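Side-chain contacts in esterase (Capnocytophaga ochracea, PDB 4W9R), which is of unknown function but is probably an exported esterase-family protein with an alpha/beta-hydrolase fold, whose enzymatic activity is not established: residues V69-P74 with A101-Y106; A129-L134 with V150-M155. One frame throughout, in Å; residues are numbered along the deposited sequence.

Contact 1: residues V69-P74 with A101-Y106; sequences VGVYEP and AELVPY
Helix 91-110 lies against the central mixed sheet here, with L103 resting on V69 and V71 of strand 67-71. The two valines are two residues apart on the strand, and both point their CB toward the helix, so one leucine spans the pair; G70 between them has no side chain. L103 swings CG anti to its backbone N (chi1 -177°). L103 CD1 meets V69 CG1 at 4.1 Å, the methyl ends coming head-on. L103 CD2 lies between V69 CG1 and V71 CG2 and is nearer the latter, at 3.7 Å from V71 CG2; here the leucine passes alongside V71, the two pointing opposite ways. Both valines hold the same rotamer but are touched on different branches: V69 offers the methyl anti to its backbone N, V71 the one beside it. All three residues are buried and the contact is wholly apolar. I107 on V69 and F95 on V71 extend the same helix face, while E102 turns elsewhere and hydrogen-bonds S12 and the backbone N of R14. The strand is bonded to strand 35-40 through I38 and V40, and through G22 to strand 17-24. Strand 67-71, helix 91-110 and parallel strand 116-122 follow in sequence, with strand 35-40 between the two strands in the sheet: a beta-alpha-beta crossover of the alpha/beta-hydrolase fold.

Contact 2: residues A129-L134 with V150-M155; sequences ANYYML and VALPRM
The phenol ring of Y131 is met by the side chain of M155, a selenomethionine, at its hydroxyl end, with M155 CE standing oblique to the ring and 4.5 Å from Y131 CE2. Within 150-155, the guanidinium of R154 has M155 SE over the centre of one face, 4.1 Å above its plane. Two phenylalanines, F127 and F159, pack edge-to-face with the Y131 ring. The side chains of Y131 and M155 cross at about a right angle. The first torsion of M155 (chi1 -62°) puts M155 CG 3.7 Å from Y131 OH, and bends at chi2 (-56°) and chi3 (-60°) fold M155 CE back to 4.0 Å from Y131 OH. L152 adds only a marginal touch, L152 CD1 being 4.5 Å from Y131 OH. These are van der Waals contacts of carbons around the hydroxyl, whose hydrogen-bond partner is the backbone O of G86, outside both segments; that bond ties the tyrosine to a third part of the chain. Both backbones turn in short 3-10 segments: L134 N bonds Y131 O at 3.2 Å, and M155 N bonds L152 O at 3.1 Å. V150 is joined by a backbone bond to E123. The contact joins the loop after helix 123-128 to the one after strand 143-149, the next strand of the fold. The junction of strand 116-122 with helix 123-128 corresponds to the place of the nucleophile elbow in alpha/beta hydrolases, where E123 probably stands in place of the usual serine.

How the contacts relate
Both contacts are buried. Contact 1, wholly apolar, lies at a sheet-helix interface and uses branched aliphatic methyls alone; contact 2 lies between two loops with 3-10 turns and packs selenomethionine carbons round a phenol hydroxyl that is satisfied by a backbone carbonyl from elsewhere. The centres of contact 1 and contact 2 are about 20 Å apart. Between contact 1 and contact 2 the nearest atoms are about 7 Å apart, without touching. Helix 91-110 links them: F95 packs on V71 of contact 1, and neighbouring F96 on Y131 of contact 2. F141 borders both neighbourhoods, touching V104 of 101-106 and meeting Y132 of 129-134 edge-to-face, although neither residue carries its contact.

Contact 1: residues V69-P74 with A101-Y106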
# COMPACT_ATOMS: atom_id res chain seq x y z
N VAL B 69 -4.10 -14.76 -7.94
CA VAL B 69 -5.46 -15.21 -8.22
C VAL B 69 -6.41 -14.77 -7.11
O VAL B 69 -6.30 -15.23 -5.97
CB VAL B 69 -5.53 -16.74 -8.37
CG1 VAL B 69 -6.98 -17.19 -8.56
CG2 VAL B 69 -4.67 -17.20 -9.54
N GLY B 70 -7.33 -13.87 -7.43
CA GLY B 70 -8.31 -13.43 -6.46
C GLY B 70 -9.63 -14.17 -6.51
O GLY B 70 -10.04 -14.68 -7.56
N VAL B 71 -10.32 -14.21 -5.38
CA VAL B 71 -11.66 -14.78 -5.29
C VAL B 71 -12.63 -13.66 -4.93
O VAL B 71 -12.55 -13.09 -3.85
CB VAL B 71 -11.75 -15.90 -4.24
CG1 VAL B 71 -13.17 -16.45 -4.18
CG2 VAL B 71 -10.76 -17.01 -4.56
N TYR B 72 -13.53 -13.33 -5.85
CA TYR B 72 -14.36 -12.14 -5.70
C TYR B 72 -15.66 -12.40 -4.93
O TYR B 72 -16.45 -13.27 -5.30
CB TYR B 72 -14.68 -11.54 -7.07
CG TYR B 72 -13.51 -10.84 -7.70
CD1 TYR B 72 -12.62 -11.52 -8.52
CD2 TYR B 72 -13.28 -9.49 -7.48
CE1 TYR B 72 -11.54 -10.88 -9.10
CE2 TYR B 72 -12.21 -8.84 -8.05
CZ TYR B 72 -11.34 -9.54 -8.86
OH TYR B 72 -10.27 -8.89 -9.44
N GLU B 73 -15.84 -11.62 -3.87
CA GLU B 73 -17.07 -11.60 -3.08
C GLU B 73 -17.59 -12.98 -2.67
O GLU B 73 -18.65 -13.41 -3.13
CB GLU B 73 -18.17 -10.86 -3.85
CG GLU B 73 -17.93 -9.36 -3.95
CD GLU B 73 -19.07 -8.64 -4.65
OE1 GLU B 73 -19.59 -9.17 -5.65
OE2 GLU B 73 -19.44 -7.53 -4.19
N PRO B 74 -16.85 -13.67 -1.79
CA PRO B 74 -17.40 -14.90 -1.22
C PRO B 74 -18.49 -14.56 -0.22
O PRO B 74 -18.45 -13.49 0.38
CB PRO B 74 -16.19 -15.55 -0.54
CG PRO B 74 -15.31 -14.39 -0.18
CD PRO B 74 -15.50 -13.37 -1.27
N ALA B 101 -8.39 -27.76 -2.92
CA ALA B 101 -8.53 -28.93 -3.78
C ALA B 101 -8.96 -28.62 -5.21
O ALA B 101 -8.90 -29.48 -6.08
CB ALA B 101 -9.51 -29.91 -3.15
N GLU B 102 -9.40 -27.39 -5.47
CA GLU B 102 -9.94 -27.05 -6.78
C GLU B 102 -9.22 -25.88 -7.44
O GLU B 102 -8.59 -26.04 -8.48
CB GLU B 102 -11.44 -26.74 -6.68
CG GLU B 102 -12.27 -27.88 -6.13
CD GLU B 102 -13.75 -27.56 -6.09
OE1 GLU B 102 -14.12 -26.43 -6.47
OE2 GLU B 102 -14.55 -28.44 -5.69
N LEU B 103 -9.32 -24.70 -6.82
CA LEU B 103 -8.78 -23.48 -7.40
C LEU B 103 -7.27 -23.55 -7.64
O LEU B 103 -6.81 -23.33 -8.76
CB LEU B 103 -9.08 -22.29 -6.49
CG LEU B 103 -8.63 -20.93 -7.02
CD1 LEU B 103 -9.27 -20.63 -8.36
CD2 LEU B 103 -8.94 -19.83 -6.02
N VAL B 104 -6.51 -23.87 -6.59
CA VAL B 104 -5.06 -23.93 -6.70
C VAL B 104 -4.57 -24.99 -7.70
O VAL B 104 -3.70 -24.69 -8.53
CB VAL B 104 -4.41 -24.18 -5.32
CG1 VAL B 104 -2.93 -24.49 -5.46
CG2 VAL B 104 -4.62 -22.97 -4.41
N PRO B 105 -5.11 -26.23 -7.65
CA PRO B 105 -4.66 -27.19 -8.67
C PRO B 105 -5.02 -26.76 -10.09
O PRO B 105 -4.29 -27.07 -11.03
CB PRO B 105 -5.39 -28.48 -8.30
CG PRO B 105 -5.68 -28.34 -6.85
CD PRO B 105 -5.99 -26.88 -6.66
N TYR B 106 -6.14 -26.05 -10.24
CA TYR B 106 -6.54 -25.52 -11.54
C TYR B 106 -5.51 -24.54 -12.08
O TYR B 106 -5.15 -24.58 -13.25
CB TYR B 106 -7.91 -24.85 -11.44
CG TYR B 106 -8.26 -23.98 -12.63
CD1 TYR B 106 -8.67 -24.55 -13.83
CD2 TYR B 106 -8.20 -22.60 -12.55
CE1 TYR B 106 -9.00 -23.77 -14.92
CE2 TYR B 106 -8.52 -21.80 -13.64
CZ TYR B 106 -8.92 -22.39 -14.82
OH TYR B 106 -9.25 -21.60 -15.90

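Contact 2: residues A129-L134 with V150-M155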
# COMPACT_ATOMS: atom_id res chain seq x y z
N ALA B 129 -8.14 -18.41 6.90
CA ALA B 129 -6.89 -18.74 6.24
C ALA B 129 -5.90 -19.41 7.19
O ALA B 129 -5.00 -20.13 6.75
CB ALA B 129 -6.27 -17.49 5.64
N ASN B 130 -6.06 -19.17 8.49
CA ASN B 130 -5.19 -19.78 9.49
C ASN B 130 -5.25 -21.30 9.47
O ASN B 130 -4.26 -21.97 9.75
CB ASN B 130 -5.54 -19.28 10.89
CG ASN B 130 -5.24 -17.81 11.09
OD1 ASN B 130 -4.32 -17.26 10.48
ND2 ASN B 130 -6.02 -17.16 11.95
N TYR B 131 -6.41 -21.83 9.12
CA TYR B 131 -6.67 -23.26 9.23
C TYR B 131 -5.94 -24.09 8.17
O TYR B 131 -5.96 -25.32 8.23
CB TYR B 131 -8.17 -23.52 9.16
CG TYR B 131 -8.87 -23.18 10.46
CD1 TYR B 131 -9.22 -21.87 10.75
CD2 TYR B 131 -9.15 -24.17 11.39
CE1 TYR B 131 -9.85 -21.55 11.94
CE2 TYR B 131 -9.78 -23.86 12.58
CZ TYR B 131 -10.13 -22.55 12.85
OH TYR B 131 -10.75 -22.25 14.04
N TYR B 132 -5.28 -23.43 7.23
CA TYR B 132 -4.46 -24.13 6.25
C TYR B 132 -3.18 -24.66 6.91
O TYR B 132 -2.50 -25.52 6.35
CB TYR B 132 -4.12 -23.22 5.07
CG TYR B 132 -5.32 -22.94 4.20
CD1 TYR B 132 -5.87 -23.93 3.40
CD2 TYR B 132 -5.91 -21.68 4.18
CE1 TYR B 132 -6.97 -23.68 2.61
CE2 TYR B 132 -7.02 -21.42 3.38
CZ TYR B 132 -7.54 -22.43 2.60
OH TYR B 132 -8.64 -22.19 1.80
N MSE B 133 -2.87 -24.15 8.10
CA MSE B 133 -1.76 -24.66 8.90
C MSE B 133 -2.03 -26.06 9.44
O MSE B 133 -1.11 -26.81 9.75
CB MSE B 133 -1.47 -23.72 10.07
CG MSE B 133 -0.67 -22.48 9.72
SE MSE B 133 -0.62 -21.24 11.22
CE MSE B 133 -0.29 -22.52 12.65
N LEU B 134 -3.31 -26.40 9.56
CA LEU B 134 -3.71 -27.66 10.18
C LEU B 134 -3.84 -28.79 9.17
O LEU B 134 -4.25 -29.90 9.52
CB LEU B 134 -5.03 -27.47 10.93
CG LEU B 134 -5.08 -26.29 11.91
CD1 LEU B 134 -6.42 -26.23 12.63
CD2 LEU B 134 -3.94 -26.36 12.90
N VAL B 150 -11.18 -11.72 12.21
CA VAL B 150 -12.16 -11.87 13.28
C VAL B 150 -11.94 -13.25 13.85
O VAL B 150 -12.28 -14.25 13.22
CB VAL B 150 -13.60 -11.73 12.76
CG1 VAL B 150 -14.59 -11.83 13.91
CG2 VAL B 150 -13.78 -10.41 12.01
N ALA B 151 -11.39 -13.32 15.06
CA ALA B 151 -10.87 -14.60 15.53
C ALA B 151 -11.72 -15.29 16.59
O ALA B 151 -12.71 -14.74 17.08
CB ALA B 151 -9.45 -14.40 16.07
N LEU B 152 -11.29 -16.49 16.94
CA LEU B 152 -11.80 -17.22 18.09
C LEU B 152 -10.65 -17.43 19.07
O LEU B 152 -9.75 -18.22 18.79
CB LEU B 152 -12.41 -18.56 17.66
CG LEU B 152 -13.42 -18.49 16.52
CD1 LEU B 152 -13.89 -19.88 16.13
CD2 LEU B 152 -14.60 -17.60 16.90
N PRO B 153 -10.68 -16.73 20.20
CA PRO B 153 -9.61 -16.82 21.20
C PRO B 153 -9.34 -18.25 21.68
O PRO B 153 -8.18 -18.59 21.93
CB PRO B 153 -10.12 -15.95 22.34
CG PRO B 153 -10.97 -14.93 21.66
CD PRO B 153 -11.64 -15.66 20.53
N ARG B 154 -10.38 -19.07 21.79
CA ARG B 154 -10.23 -20.43 22.31
C ARG B 154 -9.44 -21.34 21.38
O ARG B 154 -8.94 -22.38 21.80
CB ARG B 154 -11.61 -21.05 22.59
CG ARG B 154 -12.51 -21.17 21.37
CD ARG B 154 -13.83 -21.83 21.72
NE ARG B 154 -13.74 -23.29 21.70
CZ ARG B 154 -14.27 -24.06 20.75
NH1 ARG B 154 -14.93 -23.50 19.74
NH2 ARG B 154 -14.14 -25.37 20.80
N MSE B 155 -9.33 -20.95 20.11
CA MSE B 155 -8.65 -21.78 19.12
C MSE B 155 -7.16 -21.46 19.03
O MSE B 155 -6.44 -22.07 18.23
CB MSE B 155 -9.30 -21.62 17.75
CG MSE B 155 -10.76 -22.05 17.71
SE MSE B 155 -11.00 -23.90 18.29
CE MSE B 155 -9.88 -24.78 16.96